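Local coordinates for protein 4-dehydrase (Streptomyces venezuelae, PDB 2PO3) that probably works as a pyridoxal phosphate-dependent aminotransferase that puts an amino group on a TDP-linked sugar on the way to desosamine, at residues 60-64 with 65-69; 242-245 with 246-250; 308-312 with 313-317. All coordinates share one frame; numbering follows the deposited sequence.

Contact 1 (60-64 with 65-69); sequences RVAGL and AGVRH
Ala62 O, one turn back from the end of helix 52-65, accepts the backbone N-H of Val67 at 3.1 Å between O and N, in a fairly straight bond (158°). Ala65 N also points at the last turn: it bonds Val61 O at 3.2 Å and, weakly, Ala62 O. One residue on, Gly66 N reaches Gly63 O at 2.9 Å, meeting it from well above the carbonyl plane. The pairing of Val67 with Ala62 and of Gly66 with Gly63 is a Schellman motif. Gly66 carries its positive phi (70°), a backbone angle that by itself favours glycine. Beyond the turn the chain folds back past Ala62, whose CB lies 3.5 Å from Val67 O and 3.8 Å from His69 C; the apolar touch between Ala62 CB and Val67 CG2 is looser, 4.5 Å. Ala65 CB comes to 3.4 Å from Ala62 O, and its methyl also packs on Val211. The turn thus delivers the chain into strand 69-73, an outermost strand of the mixed seven-stranded sheet of the type I aminotransferase fold, where His69 pairs with Thr212 of the antiparallel strand 208-212. Leu64 takes another course: with CG anti to its carbonyl carbon (chi1 -81°), the branch leaves the turn and packs on Leu176 and on Leu256 of helix 246-276.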
loop_
_atom_site.group_PDB
_atom_site.type_symbol
_atom_site.label_atom_id
_atom_site.label_comp_id
_atom_site.label_asym_id
_atom_site.label_seq_id
_atom_site.Cartn_x
_atom_site.Cartn_y
_atom_site.Cartn_z
ATOM N N ARG A 60 -7.435 13.323 -14.004
ATOM C CA ARG A 60 -8.185 14.303 -13.289
ATOM C C ARG A 60 -7.298 14.831 -12.172
ATOM O O ARG A 60 -7.115 16.040 -11.997
ATOM C CB ARG A 60 -9.501 13.721 -12.795
ATOM C CG ARG A 60 -10.302 13.073 -13.913
ATOM C CD ARG A 60 -11.631 12.564 -13.390
ATOM N NE ARG A 60 -12.429 13.607 -12.733
ATOM C CZ ARG A 60 -13.611 13.353 -12.148
ATOM N NH1 ARG A 60 -14.163 12.135 -12.190
ATOM N NH2 ARG A 60 -14.292 14.346 -11.579
ATOM N N VAL A 61 -6.702 13.920 -11.424
ATOM C CA VAL A 61 -5.830 14.356 -10.342
ATOM C C VAL A 61 -4.786 15.361 -10.773
ATOM O O VAL A 61 -4.643 16.402 -10.133
ATOM C CB VAL A 61 -5.234 13.203 -9.525
ATOM C CG1 VAL A 61 -4.155 13.761 -8.598
ATOM C CG2 VAL A 61 -6.347 12.465 -8.756
ATOM N N ALA A 62 -4.060 15.060 -11.865
ATOM C CA ALA A 62 -3.032 15.978 -12.343
ATOM C C ALA A 62 -3.601 17.333 -12.782
ATOM O O ALA A 62 -3.016 18.396 -12.568
ATOM C CB ALA A 62 -2.080 15.362 -13.370
ATOM N N GLY A 63 -4.771 17.282 -13.396
ATOM C CA GLY A 63 -5.364 18.518 -13.835
ATOM C C GLY A 63 -5.564 19.439 -12.662
ATOM O O GLY A 63 -5.200 20.615 -12.726
ATOM N N LEU A 64 -6.138 18.849 -11.611
ATOM C CA LEU A 64 -6.443 19.534 -10.365
ATOM C C LEU A 64 -5.236 20.187 -9.684
ATOM O O LEU A 64 -5.401 21.208 -9.004
ATOM C CB LEU A 64 -7.137 18.566 -9.390
ATOM C CG LEU A 64 -8.625 18.394 -9.643
ATOM C CD1 LEU A 64 -9.165 17.361 -8.666
ATOM C CD2 LEU A 64 -9.370 19.701 -9.411
ATOM N N ALA A 65 -4.051 19.562 -9.866
ATOM C CA ALA A 65 -2.771 19.990 -9.331
ATOM C C ALA A 65 -2.132 21.057 -10.222
ATOM O O ALA A 65 -1.149 21.730 -9.870
ATOM C CB ALA A 65 -1.884 18.744 -9.347
ATOM N N GLY A 66 -2.696 21.186 -11.424
ATOM C CA GLY A 66 -2.169 22.119 -12.401
ATOM C C GLY A 66 -0.799 21.619 -12.935
ATOM O O GLY A 66 0.062 22.402 -13.339
ATOM N N VAL A 67 -0.560 20.298 -12.921
ATOM C CA VAL A 67 0.698 19.734 -13.416
ATOM C C VAL A 67 0.382 18.725 -14.503
ATOM O O VAL A 67 -0.807 18.389 -14.717
ATOM C CB VAL A 67 1.697 19.182 -12.403
ATOM C CG1 VAL A 67 2.008 20.245 -11.375
ATOM C CG2 VAL A 67 1.209 17.900 -11.746
ATOM N N ARG A 68 1.455 18.265 -15.168
ATOM C CA ARG A 68 1.266 17.316 -16.262
ATOM C C ARG A 68 1.183 15.881 -15.859
ATOM O O ARG A 68 0.505 15.106 -16.535
ATOM C CB ARG A 68 2.374 17.399 -17.285
ATOM C CG ARG A 68 2.446 18.779 -17.902
ATOM C CD ARG A 68 3.753 19.073 -18.640
ATOM N NE ARG A 68 4.026 20.508 -18.619
ATOM C CZ ARG A 68 5.141 21.042 -18.152
ATOM N NH1 ARG A 68 6.120 20.280 -17.673
ATOM N NH2 ARG A 68 5.278 22.367 -18.167
ATOM N N HIS A 69 1.879 15.521 -14.780
ATOM C CA HIS A 69 1.859 14.131 -14.391
ATOM C C HIS A 69 1.409 13.791 -12.981
ATOM O O HIS A 69 1.601 14.547 -12.044
ATOM C CB HIS A 69 3.268 13.532 -14.637
ATOM C CG HIS A 69 4.043 14.195 -15.747
ATOM N ND1 HIS A 69 4.125 13.640 -17.017
ATOM C CD2 HIS A 69 4.770 15.360 -15.760
ATOM C CE1 HIS A 69 4.880 14.460 -17.758
ATOM N NE2 HIS A 69 5.275 15.507 -17.038
#

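Contact 2 (242-245 with 246-250); sequences AKMS and EAAAA
Ser245 O takes two N-H groups of the first helical turn: Ala249 N at 3.1 Å, in the carbonyl plane and nearly straight (164°), and Ala248 N by a weak bond. The hydroxyl of the same residue turns to the start of the helix as well. With chi1 at 81°, Ser245 OG sits between backbone N and carbonyl carbon, where it accepts weakly from Ala247 N at 3.3 Å and from Ala248 N at 3.4 Å. Ser245 is therefore the N-cap of the long helix 246-276, and Phe205 of the second subunit packs against it and Ala247. Met244 lies alongside the same turn. Its CG touches Ala248 CB at 3.6 Å, and the extended first part of the chain (chi1 178°, CG anti to the backbone N) carries SD to 3.9 Å from Ala249 CB; the bend at chi3 turns only CE. Glu246 heads elsewhere: its carboxylate accepts from Leu53 N through OE1 and Val54 N through OE2, at the start of helix 52-65, where the helix end would probably favour its negative charge. A water donates to Glu246 OE2 at 2.6 Å and to Met244 O at 3.0 Å, joining acid and loop. The backbone of Glu246 also pairs with Leu47, a residue of the nucleotide-sugar pocket.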
loop_
_atom_site.group_PDB
_atom_site.type_symbol
_atom_site.label_atom_id
_atom_site.label_comp_id
_atom_site.label_asym_id
_atom_site.label_seq_id
_atom_site.Cartn_x
_atom_site.Cartn_y
_atom_site.Cartn_z
ATOM N N ALA A 242 3.216 -0.172 -4.800
ATOM C CA ALA A 242 2.434 0.939 -4.247
ATOM C C ALA A 242 1.332 1.277 -5.221
ATOM O O ALA A 242 0.877 2.416 -5.340
ATOM C CB ALA A 242 3.327 2.154 -4.022
ATOM N N LYS A 243 0.941 0.228 -5.935
ATOM C CA LYS A 243 -0.069 0.259 -6.980
ATOM C C LYS A 243 -1.493 0.513 -6.490
ATOM O O LYS A 243 -1.900 0.007 -5.447
ATOM C CB LYS A 243 -0.035 -1.094 -7.718
ATOM C CG LYS A 243 0.746 -1.115 -9.027
ATOM C CD LYS A 243 1.605 -2.354 -9.273
ATOM C CE LYS A 243 0.877 -3.679 -9.193
ATOM N NZ LYS A 243 1.053 -4.391 -7.914
ATOM N N MET A 244 -2.274 1.270 -7.269
ATOM C CA MET A 244 -3.674 1.544 -6.961
ATOM C C MET A 244 -4.493 0.607 -7.862
ATOM O O MET A 244 -4.272 0.535 -9.083
ATOM C CB MET A 244 -4.102 3.012 -7.164
ATOM C CG MET A 244 -5.589 3.224 -6.865
ATOM S SD MET A 244 -6.224 4.858 -7.352
ATOM C CE MET A 244 -5.757 5.868 -5.912
ATOM N N SER A 245 -5.413 -0.144 -7.255
ATOM C CA SER A 245 -6.261 -1.075 -7.950
ATOM C C SER A 245 -7.400 -0.356 -8.623
ATOM O O SER A 245 -7.766 0.767 -8.268
ATOM C CB SER A 245 -6.834 -2.135 -7.021
ATOM O OG SER A 245 -7.947 -1.563 -6.362
ATOM N N GLU A 246 -7.986 -1.033 -9.602
ATOM C CA GLU A 246 -9.067 -0.446 -10.338
ATOM C C GLU A 246 -10.251 -0.078 -9.483
ATOM O O GLU A 246 -10.999 0.868 -9.779
ATOM C CB GLU A 246 -9.489 -1.386 -11.478
ATOM C CG GLU A 246 -8.463 -1.414 -12.611
ATOM C CD GLU A 246 -8.326 -0.073 -13.270
ATOM O OE1 GLU A 246 -9.014 0.309 -14.200
ATOM O OE2 GLU A 246 -7.370 0.638 -12.749
ATOM N N ALA A 247 -10.438 -0.847 -8.415
ATOM C CA ALA A 247 -11.550 -0.623 -7.504
ATOM C C ALA A 247 -11.470 0.685 -6.705
ATOM O O ALA A 247 -12.451 1.435 -6.492
ATOM C CB ALA A 247 -11.695 -1.851 -6.643
ATOM N N ALA A 248 -10.253 0.958 -6.269
ATOM C CA ALA A 248 -9.964 2.180 -5.528
ATOM C C ALA A 248 -10.132 3.319 -6.479
ATOM O O ALA A 248 -10.659 4.361 -6.108
ATOM C CB ALA A 248 -8.514 2.208 -5.059
ATOM N N ALA A 249 -9.644 3.132 -7.716
ATOM C CA ALA A 249 -9.787 4.205 -8.714
ATOM C C ALA A 249 -11.293 4.464 -8.998
ATOM O O ALA A 249 -11.759 5.575 -9.199
ATOM C CB ALA A 249 -8.964 3.909 -9.971
ATOM N N ALA A 250 -12.102 3.401 -8.989
ATOM C CA ALA A 250 -13.509 3.543 -9.212
ATOM C C ALA A 250 -14.113 4.437 -8.133
ATOM O O ALA A 250 -14.881 5.370 -8.404
ATOM C CB ALA A 250 -14.163 2.172 -9.112
HETATM O O HOH W 1 -5.132 -0.239 -11.890
#

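Contact 3 (308-312 with 313-317); sequences TGIHR and DLVME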
loop_
_atom_site.group_PDB
_atom_site.type_symbol
_atom_site.label_atom_id
_atom_site.label_comp_id
_atom_site.label_asym_id
_atom_site.label_seq_id
_atom_site.Cartn_x
_atom_site.Cartn_y
_atom_site.Cartn_z
ATOM N N THR A 308 -10.194 31.063 28.434
ATOM C CA THR A 308 -11.296 30.190 28.791
ATOM C C THR A 308 -11.200 29.493 30.140
ATOM O O THR A 308 -12.221 29.152 30.710
ATOM C CB THR A 308 -11.434 29.082 27.734
ATOM O OG1 THR A 308 -10.344 28.189 27.843
ATOM C CG2 THR A 308 -11.440 29.662 26.331
ATOM N N GLY A 309 -9.992 29.226 30.635
ATOM C CA GLY A 309 -9.910 28.529 31.898
ATOM C C GLY A 309 -10.129 27.033 31.721
ATOM O O GLY A 309 -10.313 26.295 32.672
ATOM N N ILE A 310 -10.111 26.570 30.476
ATOM C CA ILE A 310 -10.285 25.152 30.161
ATOM C C ILE A 310 -9.372 24.769 29.000
ATOM O O ILE A 310 -9.378 25.436 27.965
ATOM C CB ILE A 310 -11.722 24.692 29.892
ATOM C CG1 ILE A 310 -11.759 23.211 29.575
ATOM C CG2 ILE A 310 -12.385 25.408 28.720
ATOM C CD1 ILE A 310 -13.168 22.622 29.647
ATOM N N HIS A 311 -8.578 23.715 29.182
ATOM C CA HIS A 311 -7.652 23.211 28.167
ATOM C C HIS A 311 -8.395 22.495 27.046
ATOM O O HIS A 311 -9.396 21.838 27.329
ATOM C CB HIS A 311 -6.699 22.132 28.748
ATOM C CG HIS A 311 -5.493 21.831 27.874
ATOM N ND1 HIS A 311 -5.558 20.991 26.741
ATOM C CD2 HIS A 311 -4.195 22.274 27.968
ATOM C CE1 HIS A 311 -4.338 20.949 26.191
ATOM N NE2 HIS A 311 -3.500 21.708 26.905
ATOM N N ARG A 312 -7.867 22.610 25.801
ATOM C CA ARG A 312 -8.386 21.959 24.583
ATOM C C ARG A 312 -8.727 20.471 24.805
ATOM O O ARG A 312 -9.753 19.926 24.381
ATOM C CB ARG A 312 -7.287 22.069 23.521
ATOM C CG ARG A 312 -7.671 21.596 22.116
ATOM C CD ARG A 312 -7.456 20.092 21.939
ATOM N NE ARG A 312 -6.170 19.572 22.441
ATOM C CZ ARG A 312 -4.979 19.768 21.864
ATOM N NH1 ARG A 312 -4.855 20.486 20.755
ATOM N NH2 ARG A 312 -3.876 19.232 22.407
ATOM N N ASP A 313 -7.835 19.790 25.514
ATOM C CA ASP A 313 -8.012 18.378 25.782
ATOM C C ASP A 313 -9.294 18.046 26.501
ATOM O O ASP A 313 -9.979 17.070 26.181
ATOM C CB ASP A 313 -6.826 17.806 26.568
ATOM C CG ASP A 313 -5.552 17.747 25.775
ATOM O OD1 ASP A 313 -5.509 17.971 24.576
ATOM O OD2 ASP A 313 -4.515 17.413 26.516
ATOM N N LEU A 314 -9.597 18.870 27.494
ATOM C CA LEU A 314 -10.783 18.690 28.296
ATOM C C LEU A 314 -12.017 19.011 27.478
ATOM O O LEU A 314 -13.067 18.346 27.585
ATOM C CB LEU A 314 -10.727 19.499 29.596
ATOM C CG LEU A 314 -11.806 19.058 30.601
ATOM C CD1 LEU A 314 -11.847 17.536 30.786
ATOM C CD2 LEU A 314 -11.532 19.717 31.950
ATOM N N VAL A 315 -11.854 20.037 26.640
ATOM C CA VAL A 315 -12.945 20.396 25.777
ATOM C C VAL A 315 -13.290 19.142 24.939
ATOM O O VAL A 315 -14.461 18.707 24.802
ATOM C CB VAL A 315 -12.561 21.544 24.862
ATOM C CG1 VAL A 315 -13.631 21.560 23.781
ATOM C CG2 VAL A 315 -12.554 22.887 25.626
ATOM N N MET A 316 -12.231 18.519 24.408
ATOM C CA MET A 316 -12.355 17.308 23.597
ATOM C C MET A 316 -13.158 16.213 24.295
ATOM O O MET A 316 -14.114 15.601 23.778
ATOM C CB MET A 316 -10.957 16.786 23.267
ATOM C CG MET A 316 -10.391 17.314 21.967
ATOM S SD MET A 316 -9.273 16.111 21.165
ATOM C CE MET A 316 -9.492 14.694 22.237
ATOM N N GLU A 317 -12.741 15.953 25.519
ATOM C CA GLU A 317 -13.396 14.930 26.322
ATOM C C GLU A 317 -14.868 15.218 26.562
ATOM O O GLU A 317 -15.718 14.326 26.485
ATOM C CB GLU A 317 -12.726 14.812 27.699
ATOM C CG GLU A 317 -11.346 14.133 27.667
ATOM C CD GLU A 317 -10.961 13.619 29.033
ATOM O OE1 GLU A 317 -10.089 14.127 29.724
ATOM O OE2 GLU A 317 -11.702 12.605 29.420
HETATM O O HOH W 2 -2.350 17.573 24.931
#
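Arg312 curls back over the start of its own helix to clasp the carboxylate of Asp313, the next residue. Its CB and CG lie beside the peptide leading to Asp313; the chain then bends at chi2 (-86°) and again at chi3, so that CD passes 4.0 Å from Met316 CG and the guanidinium swings round to the acid. NE donates to Asp313 OD1 at 2.7 Å on the anti side, and NH2 donates to the same oxygen at 3.0 Å on the syn side. Both nitrogens come from one face of the carboxylate, whose plane is turned only 22° from that of the guanidinium: a side-on salt bridge with two donors on one atom. A water donates a hydrogen bond to Asp313 OD2 at 2.7 Å and weakly accepts one from Arg312 NH2. The remaining nitrogen, NH1, is spent on the carbonyls of Ala355 and Val358, which fix the group's rotation. A leucine here would probably leave Asp313 without its cation and those two carbonyls without their donor. His311 is the N-cap: its ND1 accepts from Asp313 N at 2.9 Å in the plane of the ring, almost straight (172°). Ile310 supplies the apolar side, crossing Leu314 and Val315 at about a right angle, with CG1 3.9 Å from Leu314 CB and CG2 4.0 Å from Val315 CG2. Just before, the ST turn of Thr308 and the positive phi of Gly309 close helix 305-308. Helix 312-321 so begun rests on helix 369-394 through Val315 on Leu379 and Leu314 on His393, while Arg312, Val315 and Met316 pack on Leu359 of strand 358-361.

Overall arrangement
Contacts 1 and 2 are near neighbours, their centres about 18 Å apart and their nearest atoms about 7 Å, without touching. Helix 52-65 joins them: contact 1 ends it, and contact 2 meets its beginning, while Arg60 bridges to Asp257 further along helix 246-276. Contact 3 stands across the chain's centre, about 41 Å from either by centres, and lies away from the predicted catalytic lysine. By side chains, Glu246 is about 7 Å from a bound external aldimine, Met316 about 10 Å and Val61 about 12 Å, not necessarily from the same copy. Val61 and Met244 are each about 11 Å from Lys200, the predicted cofactor-bearing lysine. Contact 2 alone also meets the second subunit.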